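Local coordinates for glutamine synthetase (Streptomyces coelicolor, PDB 4BAX), which belongs to the glutamine synthetase family, combining a beta-grasp domain with a catalytic domain in an assembly of ten subunits, at residues 9-12 and 17-20; 80-85 and 90-95; 238-243 and 310-315; 246-251 and 298-303. One frame throughout, in Å; residues are numbered along the deposited sequence.

Contact 1. Residues 9-12 and 17-20; sequences IWID and TAKL
Asp12 and Lys19 meet where the first hairpin of the beta-grasp domain closes, between strands 3-11 and 20-28. Their side chains lie next to each other and run the same way. Two hydrogen bonds link them, one in each direction. Asp12 N donates to Lys19 O at 2.7 Å. Lys19 N donates to Asp12 OD1 at 2.8 Å, almost straight (173°). That N-H arrives from above the carboxylate plane, 48° out of it. Asp12 CG sits between its backbone N and carbonyl carbon (chi1 72°), which swings the carboxylate across to the Lys19 backbone. The Lys19 chain bends away, and NZ forms a salt bridge with Glu148 of a second subunit.

Leu20 CD2 meets two isoleucines. Ile11 and Leu20 form an antiparallel non-hydrogen-bonded pair, their side chains lying side by side on the same face. Ile11 CG1 is 4.1 Å from Leu20 CD2. The same methyl, Leu20 CD2, reaches Ile9 CG2 at 3.7 Å, the two side chains crossing at a slant. Ile11 CG2 touches Ala18 CB at 3.5 Å. Trp198 of helix 190-210 packs on both Ile11 and Leu20.

Asp12 OD2 is also held, by a salt bridge to Arg21 and a hydrogen bond to Thr14. So many donors around one carboxylate would probably keep it ionised, and they tie the end of strand 3-11 to the turn and to the start of strand 20-28.

Contact 2. Residues 80-85 and 90-95; sequences EVLDTD and PSNTRA
Asn92 reaches across to Glu80 and Val81 with a single amide nitrogen. Asn92 ND2 donates to Glu80 OE1 at 3.2 Å and to Val81 O at 3.3 Å. The carboxylate oxygen lies close to the amide plane of Asn92. At Glu80 the geometry differs: the N-H comes from above the carboxylate plane, 61° out of it. The bond to Val81 O is also made from above the carbonyl plane.

Two side-chain conformations make this possible. Asn92 CG is anti to the backbone N (chi1 -174°), which carries the amide out toward the strand. Glu80 CG lies between its backbone N and carbonyl carbon (chi1 68°). Beyond CG the Glu80 chain is extended, so it passes obliquely by the amide and its CB, CG and CD all lie near ND2. Leu82 CD2 adds a looser contact, 4.0 Å from Asn92 ND2.

The other end of the amide works inside its own segment. Asn92 OD1 accepts from Ala95 N at 3.0 Å, a capping bond at the start of helix 94-103. One amide therefore joins strand and helix start, and its bonds at both ends limit its rotation. Arg94 CD lies 4.2 Å from Glu80 OE1, but the charged atoms of the two do not touch. The extended Arg94 chain carries NH2 to a salt bridge with Asp195.

Strand 75-82 lies between strands 3-11 and 56-66 in the beta-grasp sheet. Glu80 touches Lys60 and Val62 of strand 56-66. On the helix side, Thr93 and Arg94 pack on Tyr324 of helix 323-341.

Contact 3. Residues 238-243 and 310-315; sequences KAMREG and GYIEDR
Gly310 N donates to Met240 O at 3.0 Å, the one hydrogen bond between these segments. The donor is tilted 29° from the carbonyl plane. The bond joins helix 238-242 to the loop leading into strand 312-314, an antiparallel neighbour of strand 231-236 in the large mixed sheet. At the backbone angles of Gly310 (phi 147°) a CB would press on the carbonyl O of the residue before, which calls for glycine.

The apolar contact is made by the end of Met240. Its chain bends at the last torsion (chi3 74°), which brings CE to the side of Ile312. Met240 CE is 4.0 Å from Ile312 CG1 and nearly as close to Ile312 CG2. The two side chains cross at about a right angle. Ala246 and Ala250 of helix 244-253 also touch Met240.

The charged side chains pair beside the contact, not across it. Arg315 NH1 forms a salt bridge with Glu313 OE1 at 2.7 Å, the oxygen lying in the guanidinium plane. Arg299 NE is the second partner of Glu313 OE1. Arg241 turns away, hydrogen-bonding Ser236 and the carbonyl of Glu108.

Across the segments, then, a backbone bond fixes the loop to the helix, while the end methyl of Met240 and Ile312 join by apolar packing alone.

Contact 4. Residues 246-251 and 298-303; sequences AIITAA and VRIPWQ
Ile247 O accepts from Ala251 N at 3.0 Å, a regular helical bond. The motif is a helix laid on a sheet in the catalytic domain: helix 244-253 lies over strand 298-300. No hydrogen bond crosses between the two segments. The contact is made by isoleucines.

Ile300 is the shared partner. Its CB points toward the helix. Ile300 CG1 lies 4.3 Å from Ile247 CG2. The two helix residues get there differently. The CB of Ile247 points toward the strand. Ile248 starts out facing away, and its chain folds back (chi2 -52°) so that only the terminal methyl comes near. The CB atoms of Ala251 and Val298 also point into the interface, but the pair stays beyond contact range. Both of these and the two isoleucines Ile248 and Ile300 touch Tyr289 of strand 289-291, which borders strand 298-300 in parallel. Ile247 also packs on Met240 and on Ile312 of the antiparallel neighbour, strand 312-314. These are loose van der Waals contacts in a buried setting.

Past the strand, Pro301 takes the N-cap position of helix 302-307. Trp302 then packs on Asp56 of a third subunit, so this end of the segment lies next to a subunit boundary. Back between helix and strand, the second isoleucine pair meets methyl to methyl, with Ile248 CD1 4.3 Å from Ile300 CD1.

Overall arrangement
The four contacts fall into two pairs. Contacts 1 and 2 share the beta-grasp sheet, where strands 3-11 and 75-82 are neighbours. Their centres are 12 Å apart, and Trp10 CD1 meets Val81 CG2 at 3.6 Å. Contacts 3 and 4 are closer still, with centres 6 Å apart. They share the sheet of strands 298-300 and 312-314, and Ile247 CD1 meets Gly310 C at 3.5 Å. Contact 4 falls within the chain span that contact 3 closes. Between the pairs nothing touches: the centres of contacts 1 and 3 are 30 Å apart, on opposite sides of the chain's centre. A sodium ion lies about 4 Å from the side chain of Lys19, in contact 1.

Contact 1. Residues 9-12 and 17-20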
loop_
_atom_site.group_PDB
_atom_site.type_symbol
_atom_site.label_atom_id
_atom_site.label_comp_id
_atom_site.label_asym_id
_atom_site.label_seq_id
_atom_site.Cartn_x
_atom_site.Cartn_y
_atom_site.Cartn_z
ATOM N N ILE A 9 -32.415 16.659 21.105
ATOM C CA ILE A 9 -31.114 16.437 21.699
ATOM C C ILE A 9 -31.273 16.409 23.204
ATOM O O ILE A 9 -31.990 17.246 23.778
ATOM C CB ILE A 9 -30.105 17.553 21.256
ATOM C CG1 ILE A 9 -29.852 17.440 19.739
ATOM C CG2 ILE A 9 -28.782 17.488 22.001
ATOM C CD1 ILE A 9 -29.425 18.760 19.032
ATOM N N TRP A 10 -30.644 15.440 23.853
ATOM C CA TRP A 10 -30.694 15.426 25.304
ATOM C C TRP A 10 -29.387 14.902 25.887
ATOM O O TRP A 10 -28.515 14.468 25.137
ATOM C CB TRP A 10 -31.913 14.661 25.840
ATOM C CG TRP A 10 -31.843 13.153 25.711
ATOM C CD1 TRP A 10 -31.474 12.268 26.687
ATOM C CD2 TRP A 10 -32.178 12.359 24.560
ATOM N NE1 TRP A 10 -31.551 10.976 26.214
ATOM C CE2 TRP A 10 -31.980 11.001 24.915
ATOM C CE3 TRP A 10 -32.614 12.660 23.266
ATOM C CZ2 TRP A 10 -32.209 9.948 24.023
ATOM C CZ3 TRP A 10 -32.841 11.602 22.374
ATOM C CH2 TRP A 10 -32.641 10.268 22.760
ATOM N N ILE A 11 -29.247 15.005 27.210
ATOM C CA ILE A 11 -28.084 14.517 27.939
ATOM C C ILE A 11 -28.495 13.284 28.735
ATOM O O ILE A 11 -29.529 13.282 29.398
ATOM C CB ILE A 11 -27.522 15.601 28.852
ATOM C CG1 ILE A 11 -26.873 16.687 27.999
ATOM C CG2 ILE A 11 -26.467 15.045 29.803
ATOM C CD1 ILE A 11 -27.562 18.006 28.118
ATOM N N ASP A 12 -27.685 12.230 28.658
ATOM C CA ASP A 12 -28.021 10.980 29.331
ATOM C C ASP A 12 -27.577 10.898 30.807
ATOM O O ASP A 12 -27.252 11.909 31.441
ATOM C CB ASP A 12 -27.617 9.747 28.507
ATOM C CG ASP A 12 -26.116 9.524 28.453
ATOM O OD1 ASP A 12 -25.367 10.109 29.265
ATOM O OD2 ASP A 12 -25.677 8.777 27.553
ATOM N N THR A 17 -19.113 10.834 33.218
ATOM C CA THR A 17 -19.486 11.979 32.393
ATOM C C THR A 17 -20.625 11.602 31.469
ATOM O O THR A 17 -20.503 10.671 30.668
ATOM C CB THR A 17 -18.306 12.485 31.581
ATOM O OG1 THR A 17 -17.254 12.854 32.485
ATOM C CG2 THR A 17 -18.708 13.708 30.796
ATOM N N ALA A 18 -21.696 12.387 31.534
ATOM C CA ALA A 18 -22.886 12.168 30.726
ATOM C C ALA A 18 -22.661 12.538 29.279
ATOM O O ALA A 18 -21.843 13.408 28.971
ATOM C CB ALA A 18 -24.072 12.923 31.303
ATOM N N LYS A 19 -23.448 11.905 28.409
ATOM C CA LYS A 19 -23.300 12.037 26.966
ATOM C C LYS A 19 -24.555 12.574 26.285
ATOM O O LYS A 19 -25.691 12.422 26.779
ATOM C CB LYS A 19 -22.942 10.688 26.353
ATOM C CG LYS A 19 -21.808 9.948 27.065
ATOM C CD LYS A 19 -21.690 8.504 26.564
ATOM C CE LYS A 19 -21.679 8.398 25.022
ATOM N NZ LYS A 19 -20.363 8.723 24.380
ATOM N N LEU A 20 -24.327 13.241 25.164
ATOM C CA LEU A 20 -25.395 13.730 24.308
ATOM C C LEU A 20 -26.067 12.584 23.545
ATOM O O LEU A 20 -25.414 11.621 23.158
ATOM C CB LEU A 20 -24.890 14.786 23.343
ATOM C CG LEU A 20 -24.520 16.105 23.983
ATOM C CD1 LEU A 20 -23.414 16.739 23.163
ATOM C CD2 LEU A 20 -25.756 17.021 24.075
#

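Contact 2. Residues 80-85 and 90-95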
loop_
_atom_site.group_PDB
_atom_site.type_symbol
_atom_site.label_atom_id
_atom_site.label_comp_id
_atom_site.label_asym_id
_atom_site.label_seq_id
_atom_site.Cartn_x
_atom_site.Cartn_y
_atom_site.Cartn_z
ATOM N N GLU A 80 -35.045 18.446 28.286
ATOM C CA GLU A 80 -34.656 17.923 29.580
ATOM C C GLU A 80 -35.385 16.603 29.719
ATOM O O GLU A 80 -36.410 16.378 29.052
ATOM C CB GLU A 80 -34.984 18.895 30.722
ATOM C CG GLU A 80 -36.484 19.083 30.956
ATOM C CD GLU A 80 -36.778 20.030 32.120
ATOM O OE1 GLU A 80 -35.804 20.434 32.801
ATOM O OE2 GLU A 80 -37.969 20.369 32.353
ATOM N N VAL A 81 -34.886 15.755 30.608
ATOM C CA VAL A 81 -35.409 14.401 30.721
ATOM C C VAL A 81 -36.285 14.310 31.961
ATOM O O VAL A 81 -35.889 14.719 33.065
ATOM C CB VAL A 81 -34.267 13.351 30.769
ATOM C CG1 VAL A 81 -34.817 11.934 30.829
ATOM C CG2 VAL A 81 -33.363 13.508 29.549
ATOM N N LEU A 82 -37.477 13.755 31.768
ATOM C CA LEU A 82 -38.424 13.637 32.857
ATOM C C LEU A 82 -38.829 12.199 33.050
ATOM O O LEU A 82 -38.794 11.403 32.104
ATOM C CB LEU A 82 -39.678 14.453 32.564
ATOM C CG LEU A 82 -39.440 15.905 32.171
ATOM C CD1 LEU A 82 -40.800 16.558 31.982
ATOM C CD2 LEU A 82 -38.574 16.655 33.185
ATOM N N ASP A 83 -39.270 11.900 34.273
ATOM C CA ASP A 83 -39.887 10.626 34.580
ATOM C C ASP A 83 -41.276 10.675 33.959
ATOM O O ASP A 83 -41.728 11.752 33.558
ATOM C CB ASP A 83 -39.987 10.453 36.104
ATOM C CG ASP A 83 -38.684 9.918 36.744
ATOM O OD1 ASP A 83 -37.984 9.094 36.110
ATOM O OD2 ASP A 83 -38.372 10.306 37.898
ATOM N N THR A 84 -41.963 9.534 33.919
ATOM C CA THR A 84 -43.309 9.439 33.318
ATOM C C THR A 84 -44.354 10.307 34.035
ATOM O O THR A 84 -45.376 10.668 33.459
ATOM C CB THR A 84 -43.799 7.968 33.261
ATOM O OG1 THR A 84 -43.700 7.384 34.565
ATOM C CG2 THR A 84 -42.925 7.161 32.310
ATOM N N ASP A 85 -44.074 10.654 35.285
ATOM C CA ASP A 85 -44.944 11.525 36.069
ATOM C C ASP A 85 -44.578 12.996 35.831
ATOM O O ASP A 85 -44.970 13.871 36.596
ATOM C CB ASP A 85 -44.876 11.169 37.564
ATOM C CG ASP A 85 -43.477 11.360 38.163
ATOM O OD1 ASP A 85 -42.549 11.795 37.438
ATOM O OD2 ASP A 85 -43.293 11.031 39.359
ATOM N N PRO A 90 -33.513 11.656 37.518
ATOM C CA PRO A 90 -32.307 11.878 38.337
ATOM C C PRO A 90 -31.110 12.421 37.536
ATOM O O PRO A 90 -30.314 13.192 38.074
ATOM C CB PRO A 90 -32.002 10.482 38.875
ATOM C CG PRO A 90 -33.340 9.843 38.993
ATOM C CD PRO A 90 -34.145 10.361 37.822
ATOM N N SER A 91 -31.005 12.046 36.264
ATOM C CA SER A 91 -29.952 12.560 35.399
ATOM C C SER A 91 -30.115 14.051 35.110
ATOM O O SER A 91 -29.142 14.714 34.738
ATOM C CB SER A 91 -29.885 11.769 34.095
ATOM O OG SER A 91 -31.179 11.599 33.556
ATOM N N ASN A 92 -31.338 14.571 35.254
ATOM C CA ASN A 92 -31.626 15.972 34.927
ATOM C C ASN A 92 -30.895 16.928 35.872
ATOM O O ASN A 92 -31.143 16.899 37.069
ATOM C CB ASN A 92 -33.138 16.198 34.965
ATOM C CG ASN A 92 -33.557 17.593 34.501
ATOM O OD1 ASN A 92 -32.824 18.576 34.651
ATOM N ND2 ASN A 92 -34.767 17.684 33.974
ATOM N N THR A 93 -29.990 17.750 35.325
ATOM C CA THR A 93 -29.185 18.695 36.121
ATOM C C THR A 93 -29.577 20.123 35.829
ATOM O O THR A 93 -29.159 21.060 36.535
ATOM C CB THR A 93 -27.651 18.536 35.881
ATOM O OG1 THR A 93 -27.335 18.820 34.509
ATOM C CG2 THR A 93 -27.167 17.136 36.279
ATOM N N ARG A 94 -30.405 20.275 34.797
ATOM C CA ARG A 94 -30.957 21.579 34.435
ATOM C C ARG A 94 -31.919 22.086 35.484
ATOM O O ARG A 94 -31.893 23.269 35.819
ATOM C CB ARG A 94 -31.647 21.510 33.070
ATOM C CG ARG A 94 -31.679 22.819 32.345
ATOM C CD ARG A 94 -32.748 22.832 31.282
ATOM N NE ARG A 94 -32.750 24.102 30.562
ATOM C CZ ARG A 94 -33.711 25.010 30.687
ATOM N NH1 ARG A 94 -34.721 24.765 31.518
ATOM N NH2 ARG A 94 -33.659 26.156 29.998
ATOM N N ALA A 95 -32.723 21.180 36.036
ATOM C CA ALA A 95 -33.795 21.567 36.948
ATOM C C ALA A 95 -33.247 22.222 38.215
ATOM O O ALA A 95 -33.868 23.142 38.753
ATOM C CB ALA A 95 -34.694 20.370 37.282
#

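Contact 3. Residues 238-243 and 310-315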
loop_
_atom_site.group_PDB
_atom_site.type_symbol
_atom_site.label_atom_id
_atom_site.label_comp_id
_atom_site.label_asym_id
_atom_site.label_seq_id
_atom_site.Cartn_x
_atom_site.Cartn_y
_atom_site.Cartn_z
ATOM N N LYS A 238 -24.665 42.027 38.855
ATOM C CA LYS A 238 -24.816 43.458 38.587
ATOM C C LYS A 238 -23.875 44.245 39.512
ATOM O O LYS A 238 -23.190 45.183 39.073
ATOM C CB LYS A 238 -26.263 43.889 38.802
ATOM C CG LYS A 238 -26.583 45.315 38.367
ATOM C CD LYS A 238 -28.025 45.716 38.739
ATOM C CE LYS A 238 -28.266 45.672 40.260
ATOM N NZ LYS A 238 -27.596 46.761 41.053
ATOM N N ALA A 239 -23.816 43.821 40.777
ATOM C CA ALA A 239 -22.935 44.425 41.771
ATOM C C ALA A 239 -21.450 44.290 41.409
ATOM O O ALA A 239 -20.667 45.235 41.559
ATOM C CB ALA A 239 -23.201 43.820 43.146
ATOM N N MET A 240 -21.068 43.128 40.905
ATOM C CA MET A 240 -19.689 42.907 40.492
ATOM C C MET A 240 -19.314 43.793 39.295
ATOM O O MET A 240 -18.204 44.313 39.207
ATOM C CB MET A 240 -19.460 41.433 40.184
ATOM C CG MET A 240 -19.508 40.574 41.435
ATOM S SD MET A 240 -19.620 38.815 41.065
ATOM C CE MET A 240 -17.927 38.498 40.505
ATOM N N ARG A 241 -20.247 43.958 38.368
ATOM C CA ARG A 241 -20.036 44.862 37.242
ATOM C C ARG A 241 -19.993 46.328 37.679
ATOM O O ARG A 241 -19.415 47.177 37.000
ATOM C CB ARG A 241 -21.060 44.644 36.126
ATOM C CG ARG A 241 -21.270 43.200 35.748
ATOM C CD ARG A 241 -22.205 43.057 34.554
ATOM N NE ARG A 241 -23.584 42.813 35.001
ATOM C CZ ARG A 241 -24.037 41.643 35.467
ATOM N NH1 ARG A 241 -23.214 40.587 35.590
ATOM N NH2 ARG A 241 -25.311 41.531 35.839
ATOM N N GLU A 242 -20.659 46.619 38.794
ATOM C CA GLU A 242 -20.643 47.960 39.370
ATOM C C GLU A 242 -19.445 48.321 40.256
ATOM O O GLU A 242 -18.963 49.452 40.192
ATOM C CB GLU A 242 -21.990 48.296 40.045
ATOM C CG GLU A 242 -23.039 48.760 39.008
ATOM C CD GLU A 242 -24.493 48.552 39.438
ATOM O OE1 GLU A 242 -24.762 48.449 40.654
ATOM O OE2 GLU A 242 -25.377 48.477 38.554
ATOM N N GLY A 243 -18.983 47.392 41.096
ATOM C CA GLY A 243 -17.946 47.724 42.064
ATOM C C GLY A 243 -17.018 46.592 42.476
ATOM O O GLY A 243 -17.352 45.411 42.367
ATOM N N GLY A 310 -16.108 44.653 37.122
ATOM C CA GLY A 310 -15.904 43.600 36.142
ATOM C C GLY A 310 -16.477 42.243 36.506
ATOM O O GLY A 310 -17.643 42.124 36.903
ATOM N N TYR A 311 -15.663 41.209 36.295
ATOM C CA TYR A 311 -16.043 39.806 36.526
ATOM C C TYR A 311 -14.846 39.087 37.113
ATOM O O TYR A 311 -13.756 39.653 37.203
ATOM C CB TYR A 311 -16.435 39.139 35.198
ATOM C CG TYR A 311 -15.312 39.157 34.173
ATOM C CD1 TYR A 311 -15.031 40.323 33.453
ATOM C CD2 TYR A 311 -14.478 38.057 33.977
ATOM C CE1 TYR A 311 -13.986 40.378 32.527
ATOM C CE2 TYR A 311 -13.424 38.104 33.036
ATOM C CZ TYR A 311 -13.180 39.274 32.318
ATOM O OH TYR A 311 -12.155 39.375 31.381
ATOM N N ILE A 312 -15.029 37.816 37.445
ATOM C CA ILE A 312 -13.901 36.988 37.843
ATOM C C ILE A 312 -13.861 35.768 36.935
ATOM O O ILE A 312 -14.886 35.367 36.371
ATOM C CB ILE A 312 -13.965 36.551 39.336
ATOM C CG1 ILE A 312 -15.204 35.699 39.606
ATOM C CG2 ILE A 312 -13.921 37.758 40.266
ATOM C CD1 ILE A 312 -15.311 35.215 41.051
ATOM N N GLU A 313 -12.686 35.156 36.836
ATOM C CA GLU A 313 -12.487 34.010 35.971
ATOM C C GLU A 313 -12.116 32.809 36.817
ATOM O O GLU A 313 -11.106 32.810 37.519
ATOM C CB GLU A 313 -11.378 34.311 34.963
ATOM C CG GLU A 313 -10.937 33.098 34.158
ATOM C CD GLU A 313 -9.700 33.382 33.315
ATOM O OE1 GLU A 313 -8.581 33.390 33.881
ATOM O OE2 GLU A 313 -9.845 33.564 32.083
ATOM N N ASP A 314 -12.955 31.784 36.748
ATOM C CA ASP A 314 -12.678 30.534 37.423
ATOM C C ASP A 314 -11.959 29.608 36.458
ATOM O O ASP A 314 -12.550 29.163 35.461
ATOM C CB ASP A 314 -13.986 29.896 37.897
ATOM C CG ASP A 314 -13.758 28.731 38.857
ATOM O OD1 ASP A 314 -12.629 28.195 38.874
ATOM O OD2 ASP A 314 -14.700 28.337 39.592
ATOM N N ARG A 315 -10.686 29.327 36.756
ATOM C CA ARG A 315 -9.842 28.547 35.851
ATOM C C ARG A 315 -9.868 27.033 36.152
ATOM O O ARG A 315 -9.232 26.252 35.443
ATOM C CB ARG A 315 -8.406 29.079 35.895
ATOM C CG ARG A 315 -8.300 30.581 35.628
ATOM C CD ARG A 315 -6.876 31.100 35.836
ATOM N NE ARG A 315 -5.951 30.478 34.892
ATOM C CZ ARG A 315 -5.762 30.890 33.634
ATOM N NH1 ARG A 315 -6.410 31.959 33.170
ATOM N NH2 ARG A 315 -4.899 30.252 32.841
#

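Contact 4. Residues 246-251 and 298-303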
loop_
_atom_site.group_PDB
_atom_site.type_symbol
_atom_site.label_atom_id
_atom_site.label_comp_id
_atom_site.label_asym_id
_atom_site.label_seq_id
_atom_site.Cartn_x
_atom_site.Cartn_y
_atom_site.Cartn_z
ATOM N N ALA A 246 -17.684 43.790 45.667
ATOM C CA ALA A 246 -18.450 42.602 45.321
ATOM C C ALA A 246 -17.554 41.557 44.653
ATOM O O ALA A 246 -17.707 40.359 44.893
ATOM C CB ALA A 246 -19.624 42.981 44.412
ATOM N N ILE A 247 -16.595 42.020 43.855
ATOM C CA ILE A 247 -15.628 41.140 43.182
ATOM C C ILE A 247 -14.786 40.375 44.191
ATOM O O ILE A 247 -14.618 39.166 44.075
ATOM C CB ILE A 247 -14.683 41.954 42.255
ATOM C CG1 ILE A 247 -15.441 42.581 41.078
ATOM C CG2 ILE A 247 -13.534 41.087 41.750
ATOM C CD1 ILE A 247 -15.432 41.753 39.818
ATOM N N ILE A 248 -14.286 41.076 45.205
ATOM C CA ILE A 248 -13.505 40.432 46.253
ATOM C C ILE A 248 -14.337 39.451 47.056
ATOM O O ILE A 248 -13.866 38.363 47.374
ATOM C CB ILE A 248 -12.834 41.469 47.188
ATOM C CG1 ILE A 248 -11.943 42.397 46.362
ATOM C CG2 ILE A 248 -11.989 40.789 48.254
ATOM C CD1 ILE A 248 -10.951 41.639 45.469
ATOM N N THR A 249 -15.586 39.811 47.347
ATOM C CA THR A 249 -16.466 38.923 48.103
ATOM C C THR A 249 -16.707 37.620 47.346
ATOM O O THR A 249 -16.603 36.523 47.915
ATOM C CB THR A 249 -17.847 39.593 48.379
ATOM O OG1 THR A 249 -17.667 40.906 48.936
ATOM C CG2 THR A 249 -18.692 38.749 49.325
ATOM N N ALA A 250 -16.971 37.738 46.044
ATOM C CA ALA A 250 -17.195 36.564 45.226
ATOM C C ALA A 250 -15.945 35.677 45.219
ATOM O O ALA A 250 -16.045 34.489 45.538
ATOM C CB ALA A 250 -17.613 36.967 43.795
ATOM N N ALA A 251 -14.766 36.274 45.021
ATOM C CA ALA A 251 -13.509 35.514 45.000
ATOM C C ALA A 251 -13.211 34.869 46.344
ATOM O O ALA A 251 -12.756 33.729 46.397
ATOM C CB ALA A 251 -12.322 36.392 44.534
ATOM N N VAL A 298 -8.714 30.988 40.808
ATOM C CA VAL A 298 -9.549 32.011 40.223
ATOM C C VAL A 298 -8.705 33.245 39.909
ATOM O O VAL A 298 -7.933 33.723 40.745
ATOM C CB VAL A 298 -10.690 32.390 41.182
ATOM C CG1 VAL A 298 -11.266 33.759 40.854
ATOM C CG2 VAL A 298 -11.741 31.312 41.178
ATOM N N ARG A 299 -8.868 33.773 38.703
ATOM C CA ARG A 299 -8.113 34.951 38.326
ATOM C C ARG A 299 -8.999 36.208 38.224
ATOM O O ARG A 299 -10.131 36.154 37.723
ATOM C CB ARG A 299 -7.373 34.718 37.003
ATOM C CG ARG A 299 -6.754 35.993 36.444
ATOM C CD ARG A 299 -5.919 35.762 35.211
ATOM N NE ARG A 299 -6.739 35.643 34.013
ATOM C CZ ARG A 299 -6.281 35.864 32.783
ATOM N NH1 ARG A 299 -5.016 36.239 32.606
ATOM N NH2 ARG A 299 -7.085 35.732 31.730
ATOM N N ILE A 300 -8.467 37.320 38.732
ATOM C CA ILE A 300 -9.037 38.643 38.508
ATOM C C ILE A 300 -8.225 39.353 37.444
ATOM O O ILE A 300 -7.082 39.758 37.690
ATOM C CB ILE A 300 -9.001 39.501 39.792
ATOM C CG1 ILE A 300 -9.907 38.895 40.869
ATOM C CG2 ILE A 300 -9.400 40.942 39.484
ATOM C CD1 ILE A 300 -9.466 39.204 42.268
ATOM N N PRO A 301 -8.844 39.580 36.278
ATOM C CA PRO A 301 -8.148 40.186 35.142
ATOM C C PRO A 301 -7.660 41.580 35.503
ATOM O O PRO A 301 -8.265 42.255 36.342
ATOM C CB PRO A 301 -9.236 40.255 34.064
ATOM C CG PRO A 301 -10.240 39.227 34.463
ATOM C CD PRO A 301 -10.251 39.283 35.961
ATOM N N TRP A 302 -6.561 41.996 34.896
ATOM C CA TRP A 302 -5.947 43.273 35.231
ATOM C C TRP A 302 -6.901 44.457 34.934
ATOM O O TRP A 302 -6.872 45.463 35.650
ATOM C CB TRP A 302 -4.596 43.435 34.513
ATOM C CG TRP A 302 -4.698 43.499 33.026
ATOM C CD1 TRP A 302 -4.690 42.442 32.154
ATOM C CD2 TRP A 302 -4.791 44.683 32.220
ATOM N NE1 TRP A 302 -4.800 42.895 30.860
ATOM C CE2 TRP A 302 -4.858 44.265 30.869
ATOM C CE3 TRP A 302 -4.834 46.055 32.506
ATOM C CZ2 TRP A 302 -4.964 45.172 29.809
ATOM C CZ3 TRP A 302 -4.935 46.955 31.450
ATOM C CH2 TRP A 302 -4.996 46.508 30.117
ATOM N N GLN A 303 -7.738 44.332 33.893
ATOM C CA GLN A 303 -8.698 45.386 33.548
ATOM C C GLN A 303 -9.716 45.543 34.654
ATOM O O GLN A 303 -10.171 46.650 34.929
ATOM C CB GLN A 303 -9.451 45.067 32.253
ATOM C CG GLN A 303 -8.611 44.813 31.022
ATOM C CD GLN A 303 -8.391 43.338 30.760
ATOM O OE1 GLN A 303 -8.356 42.524 31.689
ATOM N NE2 GLN A 303 -8.229 42.985 29.487
#